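Local coordinates for quinone oxidoreductase 1 (Escherichia coli, PDB 1QOR), which catalyses the one-electron reduction of quinones to semiquinones with NADPH as electron donor, working as a homodimer of the zinc-containing alcohol dehydrogenase family, at residues 46-52 and 238-242; 37-41 and 63-67. All blocks are in the same frame, centred on the assembly; numbering follows the deposited sequence.

Contact 1: residues 46-52 and 238-242. With NDP (NADPH dihydro-nicotinamide-adenine-dinucleotide phosphate), chain D.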
ATOM      1  N   TYR A  46     -14.352  11.892  15.185  1.00 20.82           N
ATOM      2  CA  TYR A  46     -13.701  12.539  14.043  1.00 22.91           C
ATOM      3  C   TYR A  46     -14.720  13.528  13.390  1.00 26.18           C
ATOM      4  O   TYR A  46     -14.367  14.660  12.961  1.00 25.66           O
ATOM      5  CB  TYR A  46     -13.298  11.512  12.985  1.00 21.47           C
ATOM      6  CG  TYR A  46     -12.324  10.442  13.422  1.00 22.75           C
ATOM      7  CD1 TYR A  46     -11.434  10.646  14.486  1.00 21.55           C
ATOM      8  CD2 TYR A  46     -12.321   9.187  12.786  1.00 23.56           C
ATOM      9  CE1 TYR A  46     -10.571   9.610  14.914  1.00 23.55           C
ATOM     10  CE2 TYR A  46     -11.469   8.151  13.197  1.00 22.73           C
ATOM     11  CZ  TYR A  46     -10.599   8.361  14.262  1.00 24.59           C
ATOM     12  OH  TYR A  46      -9.803   7.307  14.686  1.00 24.45           O
ATOM     13  N   ILE A  47     -15.964  13.066  13.276  1.00 24.89           N
ATOM     14  CA  ILE A  47     -17.034  13.852  12.710  1.00 25.87           C
ATOM     15  C   ILE A  47     -17.371  15.059  13.598  1.00 26.27           C
ATOM     16  O   ILE A  47     -17.362  16.210  13.130  1.00 27.06           O
ATOM     17  CB  ILE A  47     -18.229  12.930  12.443  1.00 26.29           C
ATOM     18  CG1 ILE A  47     -17.885  12.034  11.266  1.00 25.82           C
ATOM     19  CG2 ILE A  47     -19.511  13.697  12.146  1.00 26.96           C
ATOM     20  CD1 ILE A  47     -18.835  10.929  11.156  1.00 27.50           C
ATOM     21  N   ARG A  48     -17.542  14.821  14.890  1.00 25.45           N
ATOM     22  CA  ARG A  48     -17.844  15.889  15.831  1.00 25.08           C
ATOM     23  C   ARG A  48     -16.741  16.962  15.867  1.00 26.44           C
ATOM     24  O   ARG A  48     -17.033  18.150  15.930  1.00 26.83           O
ATOM     25  CB  ARG A  48     -18.004  15.281  17.231  1.00 24.87           C
ATOM     26  CG  ARG A  48     -18.553  16.200  18.313  1.00 24.36           C
ATOM     27  CD  ARG A  48     -17.472  16.604  19.258  1.00 26.27           C
ATOM     28  NE  ARG A  48     -16.928  15.454  19.924  1.00 30.38           N
ATOM     29  CZ  ARG A  48     -15.649  15.223  20.232  1.00 29.73           C
ATOM     30  NH1 ARG A  48     -14.670  16.059  19.964  1.00 29.31           N
ATOM     31  NH2 ARG A  48     -15.357  14.068  20.777  1.00 31.34           N
ATOM     32  N   SER A  49     -15.472  16.544  15.861  1.00 26.53           N
ATOM     33  CA  SER A  49     -14.345  17.469  15.951  1.00 25.96           C
ATOM     34  C   SER A  49     -14.031  18.170  14.625  1.00 26.03           C
ATOM     35  O   SER A  49     -13.336  19.183  14.617  1.00 25.17           O
ATOM     36  CB  SER A  49     -13.080  16.741  16.475  1.00 24.26           C
ATOM     37  OG  SER A  49     -12.518  15.941  15.455  1.00 24.80           O
ATOM     38  N   GLY A  50     -14.577  17.663  13.524  1.00 25.98           N
ATOM     39  CA  GLY A  50     -14.314  18.275  12.251  1.00 27.09           C
ATOM     40  C   GLY A  50     -13.225  17.625  11.406  1.00 28.76           C
ATOM     41  O   GLY A  50     -12.962  18.111  10.307  1.00 29.53           O
ATOM     42  N   LEU A  51     -12.586  16.546  11.873  1.00 29.11           N
ATOM     43  CA  LEU A  51     -11.566  15.870  11.057  1.00 28.68           C
ATOM     44  C   LEU A  51     -12.286  15.323   9.836  1.00 29.38           C
ATOM     45  O   LEU A  51     -11.714  15.320   8.759  1.00 30.02           O
ATOM     46  CB  LEU A  51     -10.884  14.731  11.818  1.00 29.33           C
ATOM     47  CG  LEU A  51      -9.740  13.947  11.145  1.00 30.31           C
ATOM     48  CD1 LEU A  51      -8.523  14.842  10.894  1.00 28.63           C
ATOM     49  CD2 LEU A  51      -9.321  12.813  12.062  1.00 30.40           C
ATOM     50  N   TYR A  52     -13.496  14.779  10.030  1.00 30.60           N
ATOM     51  CA  TYR A  52     -14.339  14.269   8.934  1.00 31.38           C
ATOM     52  C   TYR A  52     -15.594  15.175   8.990  1.00 33.46           C
ATOM     53  O   TYR A  52     -16.529  14.926   9.773  1.00 35.07           O
ATOM     54  CB  TYR A  52     -14.811  12.835   9.160  1.00 29.21           C
ATOM     55  CG  TYR A  52     -13.808  11.701   9.029  1.00 29.60           C
ATOM     56  CD1 TYR A  52     -12.428  11.936   8.828  1.00 28.96           C
ATOM     57  CD2 TYR A  52     -14.240  10.367   9.160  1.00 26.89           C
ATOM     58  CE1 TYR A  52     -11.515  10.850   8.775  1.00 27.84           C
ATOM     59  CE2 TYR A  52     -13.358   9.308   9.102  1.00 26.17           C
ATOM     60  CZ  TYR A  52     -11.999   9.541   8.915  1.00 26.84           C
ATOM     61  OH  TYR A  52     -11.127   8.465   8.875  1.00 26.58           O
ATOM     62  N   PHE A 238      -5.731   1.898   9.730  1.00 18.98           N
ATOM     63  CA  PHE A 238      -7.187   1.924   9.686  1.00 16.07           C
ATOM     64  C   PHE A 238      -7.842   2.759  10.753  1.00 16.89           C
ATOM     65  O   PHE A 238      -9.028   2.608  11.008  1.00 18.24           O
ATOM     66  CB  PHE A 238      -7.739   0.469   9.668  1.00 15.72           C
ATOM     67  CG  PHE A 238      -7.699  -0.248  11.011  1.00 15.72           C
ATOM     68  CD1 PHE A 238      -6.541  -0.881  11.443  1.00 16.56           C
ATOM     69  CD2 PHE A 238      -8.849  -0.316  11.812  1.00 17.21           C
ATOM     70  CE1 PHE A 238      -6.508  -1.583  12.649  1.00 18.43           C
ATOM     71  CE2 PHE A 238      -8.848  -1.002  13.027  1.00 20.49           C
ATOM     72  CZ  PHE A 238      -7.672  -1.645  13.455  1.00 20.46           C
ATOM     73  N   GLY A 239      -7.072   3.640  11.379  1.00 17.14           N
ATOM     74  CA  GLY A 239      -7.617   4.500  12.412  1.00 16.98           C
ATOM     75  C   GLY A 239      -6.756   5.755  12.535  1.00 19.09           C
ATOM     76  O   GLY A 239      -5.673   5.825  11.961  1.00 17.39           O
ATOM     77  N   ASN A 240      -7.275   6.775  13.224  1.00 20.92           N
ATOM     78  CA  ASN A 240      -6.560   8.033  13.443  1.00 21.73           C
ATOM     79  C   ASN A 240      -6.736   8.393  14.932  1.00 22.74           C
ATOM     80  O   ASN A 240      -6.880   9.586  15.238  1.00 22.53           O
ATOM     81  CB  ASN A 240      -7.184   9.210  12.646  1.00 21.17           C
ATOM     82  CG  ASN A 240      -7.742   8.804  11.311  1.00 20.43           C
ATOM     83  OD1 ASN A 240      -8.919   9.010  11.047  1.00 25.25           O
ATOM     84  ND2 ASN A 240      -6.923   8.211  10.471  1.00 18.22           N
ATOM     85  N   SER A 241      -6.653   7.414  15.847  1.00 21.08           N
ATOM     86  CA  SER A 241      -6.870   7.693  17.264  1.00 19.57           C
ATOM     87  C   SER A 241      -5.993   8.769  17.840  1.00 22.09           C
ATOM     88  O   SER A 241      -6.463   9.605  18.620  1.00 23.47           O
ATOM     89  CB  SER A 241      -6.770   6.437  18.092  1.00 19.26           C
ATOM     90  OG  SER A 241      -7.760   5.503  17.673  1.00 22.42           O
ATOM     91  N   SER A 242      -4.714   8.760  17.482  1.00 20.59           N
ATOM     92  CA  SER A 242      -3.817   9.792  17.981  1.00 20.22           C
ATOM     93  C   SER A 242      -3.669  10.903  16.923  1.00 20.96           C
ATOM     94  O   SER A 242      -2.882  11.817  17.111  1.00 23.82           O
ATOM     95  CB  SER A 242      -2.435   9.200  18.278  1.00 16.78           C
ATOM     96  OG  SER A 242      -1.766   8.772  17.098  1.00 18.04           O
TER
HETATM   97  PA  NDP D 350     -11.227   2.176  21.035  1.00 20.74           P
HETATM   98  O1A NDP D 350     -12.281   1.716  21.976  1.00 20.09           O
HETATM   99  O2A NDP D 350     -10.223   1.189  20.558  1.00 21.04           O
HETATM  100  O5B NDP D 350     -10.529   3.453  21.570  1.00 17.48           O
HETATM  101  C5B NDP D 350      -9.349   3.973  21.017  1.00 19.51           C
HETATM  102  C4B NDP D 350      -8.179   3.420  21.774  1.00 21.72           C
HETATM  103  O4B NDP D 350      -7.087   3.802  20.948  1.00 23.60           O
HETATM  104  C3B NDP D 350      -7.877   4.029  23.151  1.00 23.09           C
HETATM  105  O3B NDP D 350      -8.669   3.355  24.165  1.00 20.88           O
HETATM  106  C2B NDP D 350      -6.360   3.950  23.219  1.00 22.16           C
HETATM  107  O2B NDP D 350      -6.008   2.729  23.857  1.00 23.51           O
HETATM  108  C1B NDP D 350      -5.896   3.996  21.697  1.00 22.07           C
HETATM  109  N9A NDP D 350      -5.178   5.274  21.567  1.00 22.32           N
HETATM  110  C8A NDP D 350      -3.880   5.458  21.322  1.00 21.15           C
HETATM  111  N7A NDP D 350      -3.599   6.767  21.326  1.00 20.68           N
HETATM  112  C5A NDP D 350      -4.748   7.354  21.577  1.00 21.42           C
HETATM  113  C6A NDP D 350      -4.934   8.724  21.707  1.00 21.51           C
HETATM  114  N6A NDP D 350      -3.948   9.604  21.579  1.00 20.06           N
HETATM  115  N1A NDP D 350      -6.179   9.113  21.985  1.00 21.55           N
HETATM  116  C2A NDP D 350      -7.213   8.239  22.134  1.00 23.54           C
HETATM  117  N3A NDP D 350      -7.020   6.924  22.012  1.00 23.95           N
HETATM  118  C4A NDP D 350      -5.766   6.461  21.738  1.00 22.23           C
HETATM  119  O3  NDP D 350     -12.072   2.625  19.765  1.00 20.67           O
HETATM  120  PN  NDP D 350     -12.915   1.892  18.648  1.00 21.45           P
HETATM  121  O1N NDP D 350     -12.964   0.400  18.857  1.00 21.22           O
HETATM  122  O2N NDP D 350     -14.210   2.649  18.454  1.00 20.88           O
HETATM  123  O5D NDP D 350     -11.950   2.225  17.356  1.00 22.09           O
HETATM  124  C5D NDP D 350     -10.577   1.870  17.253  1.00 20.51           C
HETATM  125  C4D NDP D 350      -9.947   2.502  16.057  1.00 22.98           C
HETATM  126  O4D NDP D 350     -10.435   1.882  14.846  1.00 22.60           O
HETATM  127  C3D NDP D 350     -10.238   3.993  15.928  1.00 23.60           C
HETATM  128  O3D NDP D 350      -9.061   4.686  15.502  1.00 22.73           O
HETATM  129  C2D NDP D 350     -11.333   4.001  14.838  1.00 22.12           C
HETATM  130  O2D NDP D 350     -11.406   5.243  14.184  1.00 23.76           O
HETATM  131  C1D NDP D 350     -10.886   2.925  13.892  1.00 22.21           C
HETATM  132  N1N NDP D 350     -11.870   2.151  13.088  1.00 19.20           N
HETATM  133  C2N NDP D 350     -11.651   1.972  11.745  1.00 14.72           C
HETATM  134  C3N NDP D 350     -12.574   1.239  11.020  1.00 18.38           C
HETATM  135  C7N NDP D 350     -12.362   0.977   9.535  1.00 18.85           C
HETATM  136  O7N NDP D 350     -13.150   0.292   8.893  1.00 18.10           O
HETATM  137  N7N NDP D 350     -11.283   1.534   9.026  1.00 19.60           N
HETATM  138  C4N NDP D 350     -13.695   0.683  11.615  1.00 18.79           C
HETATM  139  C5N NDP D 350     -13.899   0.873  12.988  1.00 19.64           C
HETATM  140  C6N NDP D 350     -12.981   1.617  13.709  1.00 19.02           C
HETATM  141  P2B NDP D 350      -4.586   2.586  24.710  1.00 24.17           P
HETATM  142  O1X NDP D 350      -4.463   1.137  24.977  1.00 24.60           O
HETATM  143  O2X NDP D 350      -3.536   3.098  23.819  1.00 26.23           O
HETATM  144  O3X NDP D 350      -4.813   3.432  25.897  1.00 25.09           O
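Tyr46 reaches from the last turn of helix 42-49 to the loop that follows strand 233-237, and its hydroxyl takes a hydrogen bond from the backbone N of Asn240 (Asn240 N to Tyr46 OH 3.0 Å, 154° at the hydrogen). The same oxygen donates to the nicotinamide ribose, with Tyr46 OH 2.7 Å from O2D of the NADPH. A phenol suits this place because it can accept from an amide and give its own proton to a sugar hydroxyl, at the end of a ring long enough to span the gap. With chi1 at -60°, CG lies beside the backbone N and the ring runs out toward the loop. Asn240 OD1 sits over one face of that ring, near its rim and 3.4 Å from Tyr46 CE2, with the amide plane turned 45° from the ring. Tyr52 and Asn240 approach from opposite directions, Tyr52 OH coming to 3.1 Å from Asn240 OD1, and the face of the Tyr52 ring receives Tyr46 CD2. Leu51 adds a methyl, CD2 lying 4.0 Å from Asn240 OD1. Gly50 makes this return of the chain possible: its positive phi ends the helix in a Schellman motif. On the loop, Ser241 turns away from the helix, and its OG shares a hydrogen bond with the other ribose hydroxyl (Ser241 OG to O3D 2.7 Å). Gly239 lets the sugar lie close to the backbone, where a side chain would collide with O3D. Helix and loop, one from each family domain, therefore close on a single ribose, and the donor and acceptor roles of Tyr46 OH tie the two domains directly to the bound cofactor.

Contact 2: residues 37-41 and 63-67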
ATOM      1  N   ALA A  37     -30.504   0.164  21.787  1.00 29.18           N
ATOM      2  CA  ALA A  37     -29.098   0.293  22.171  1.00 27.19           C
ATOM      3  C   ALA A  37     -28.368   0.972  20.994  1.00 25.39           C
ATOM      4  O   ALA A  37     -28.622   0.645  19.837  1.00 24.72           O
ATOM      5  CB  ALA A  37     -28.495  -1.085  22.500  1.00 25.64           C
ATOM      6  N   ILE A  38     -27.474   1.906  21.307  1.00 24.13           N
ATOM      7  CA  ILE A  38     -26.729   2.684  20.306  1.00 23.52           C
ATOM      8  C   ILE A  38     -25.210   2.506  20.489  1.00 22.53           C
ATOM      9  O   ILE A  38     -24.683   2.741  21.581  1.00 21.62           O
ATOM     10  CB  ILE A  38     -27.066   4.223  20.483  1.00 24.18           C
ATOM     11  CG1 ILE A  38     -28.588   4.446  20.382  1.00 25.65           C
ATOM     12  CG2 ILE A  38     -26.282   5.113  19.461  1.00 24.45           C
ATOM     13  CD1 ILE A  38     -29.037   5.835  20.823  1.00 26.14           C
ATOM     14  N   GLY A  39     -24.510   2.146  19.421  1.00 21.21           N
ATOM     15  CA  GLY A  39     -23.081   1.967  19.537  1.00 21.59           C
ATOM     16  C   GLY A  39     -22.333   3.282  19.510  1.00 23.97           C
ATOM     17  O   GLY A  39     -22.817   4.278  18.946  1.00 24.35           O
ATOM     18  N   ILE A  40     -21.198   3.323  20.200  1.00 23.28           N
ATOM     19  CA  ILE A  40     -20.323   4.485  20.209  1.00 23.14           C
ATOM     20  C   ILE A  40     -19.088   4.024  19.415  1.00 23.11           C
ATOM     21  O   ILE A  40     -18.600   2.885  19.577  1.00 22.21           O
ATOM     22  CB  ILE A  40     -19.923   4.891  21.641  1.00 24.72           C
ATOM     23  CG1 ILE A  40     -21.189   5.355  22.396  1.00 24.85           C
ATOM     24  CG2 ILE A  40     -18.791   5.974  21.619  1.00 23.96           C
ATOM     25  CD1 ILE A  40     -20.987   5.620  23.851  1.00 23.36           C
ATOM     26  N   ASN A  41     -18.588   4.883  18.546  1.00 19.34           N
ATOM     27  CA  ASN A  41     -17.453   4.498  17.715  1.00 20.09           C
ATOM     28  C   ASN A  41     -16.487   5.652  17.649  1.00 21.16           C
ATOM     29  O   ASN A  41     -16.906   6.836  17.669  1.00 21.12           O
ATOM     30  CB  ASN A  41     -17.934   4.072  16.329  1.00 16.42           C
ATOM     31  CG  ASN A  41     -18.615   2.720  16.351  1.00 21.20           C
ATOM     32  OD1 ASN A  41     -17.961   1.688  16.460  1.00 23.36           O
ATOM     33  ND2 ASN A  41     -19.934   2.708  16.231  1.00 19.77           N
ATOM     34  N   THR A  63     -23.704   5.975  13.297  1.00 22.94           N
ATOM     35  CA  THR A  63     -24.269   5.199  12.209  1.00 21.47           C
ATOM     36  C   THR A  63     -24.586   3.774  12.669  1.00 20.27           C
ATOM     37  O   THR A  63     -24.930   2.938  11.821  1.00 19.84           O
ATOM     38  CB  THR A  63     -23.299   5.055  11.032  1.00 21.07           C
ATOM     39  OG1 THR A  63     -22.140   4.325  11.461  1.00 22.21           O
ATOM     40  CG2 THR A  63     -22.899   6.411  10.515  1.00 21.51           C
ATOM     41  N   GLU A  64     -24.491   3.502  13.981  1.00 19.93           N
ATOM     42  CA  GLU A  64     -24.727   2.140  14.508  1.00 20.45           C
ATOM     43  C   GLU A  64     -25.760   2.038  15.619  1.00 20.50           C
ATOM     44  O   GLU A  64     -25.682   2.755  16.606  1.00 20.59           O
ATOM     45  CB  GLU A  64     -23.424   1.550  15.057  1.00 20.92           C
ATOM     46  CG  GLU A  64     -23.535   0.080  15.443  1.00 21.13           C
ATOM     47  CD  GLU A  64     -22.301  -0.456  16.195  1.00 22.91           C
ATOM     48  OE1 GLU A  64     -21.506   0.325  16.766  1.00 21.26           O
ATOM     49  OE2 GLU A  64     -22.116  -1.689  16.205  1.00 24.72           O
ATOM     50  N   ALA A  65     -26.714   1.123  15.488  1.00 20.55           N
ATOM     51  CA  ALA A  65     -27.692   0.961  16.529  1.00 20.75           C
ATOM     52  C   ALA A  65     -28.464  -0.305  16.237  1.00 21.99           C
ATOM     53  O   ALA A  65     -28.379  -0.862  15.125  1.00 21.16           O
ATOM     54  CB  ALA A  65     -28.615   2.171  16.606  1.00 19.05           C
ATOM     55  N   ALA A  66     -29.181  -0.779  17.259  1.00 23.62           N
ATOM     56  CA  ALA A  66     -29.990  -2.009  17.164  1.00 25.93           C
ATOM     57  C   ALA A  66     -31.339  -1.695  17.776  1.00 26.47           C
ATOM     58  O   ALA A  66     -31.419  -0.877  18.718  1.00 27.50           O
ATOM     59  CB  ALA A  66     -29.295  -3.177  17.954  1.00 24.16           C
ATOM     60  N   GLY A  67     -32.398  -2.301  17.251  1.00 27.05           N
ATOM     61  CA  GLY A  67     -33.712  -2.046  17.820  1.00 28.53           C
ATOM     62  C   GLY A  67     -34.830  -2.753  17.097  1.00 30.46           C
ATOM     63  O   GLY A  67     -34.594  -3.706  16.342  1.00 30.22           O
TER
HETATM   64  O   HOH W   1     -23.998   5.010  16.576  1.00 21.73           O
HETATM   65  O   HOH W   2     -21.409   5.207  15.023  0.98 31.62           O
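Strands 37-39 and 65-67 run antiparallel, their axes 4.9 Å apart at closest approach, with Ala37 and Ala66 as a hydrogen-bonded pair and Ile38 and Ala65 as a non-hydrogen-bonded one. Ala66 N gives the firmer bond of the first pair, to Ala37 O at 3.0 Å, and the return bond from Ala37 N to Ala66 O is weak. Gly39 N continues the ladder to Glu64 O, arriving from above the carbonyl plane. Beyond it the strands part, and one water bridges Gly39 O and Glu64 N. Small residues suit the pairing: the methyl of Ala65 sits 3.6 Å from Ala37 O and packs beside Ile38 on the same face, with Ile38 CG1 4.4 Å from Ala65 CB. On the other face Ala37 packs against helix 115-135. Glu64 holds its chain extended, CG anti to the backbone N (chi1 -172°), which carries the carboxylate across Gly39; OE1 lies 3.6 Å from Gly39 CA, on the side where any side chain would clash. There Asn41 crosses it at about a right angle, and its ND2 donates to Glu64 OE1 at 2.9 Å, nearly straight at 163°. Glu64 OE1 lies close to the amide plane of Asn41, whereas ND2 meets the carboxylate on its anti side, 30° out of that plane. A second water links Asn41 ND2 to Thr63 N. Lys124 on the helix binds Asn41 OD1 and makes a long, weak ion pair with Glu64 OE1, whereas Leu123 N holds Glu64 OE2. Each side-chain polar atom of Asn41 and Glu64 thus has a partner in this buried place, and Glu64 OE1 and Lys124 NZ, gripping ND2 and OD1 respectively, set which way round the Asn41 amide lies in the NADPH pocket.

Both contacts are largely buried, with contact 1 opening to solvent at Leu51, and their centres lie 18 Å apart. They share a run of chain: strand 37-39 of contact 2 leads into helix 42-49 of contact 1, and strand 65-72 follows that helix. Contact 2 stays within the GroES-like domain, where a backbone ladder does most of the joining and a charged group is buried beside helix 115-135. Contact 1 crosses from that domain to the nucleotide-binding one, and depends on Tyr46 and Ser241 at the ribose, with Asn240 packed against the tyrosines, instead of paired strands. Asn41 and Tyr46 both line the cofactor pocket, though the contacts' nearest atoms are about 6 Å apart.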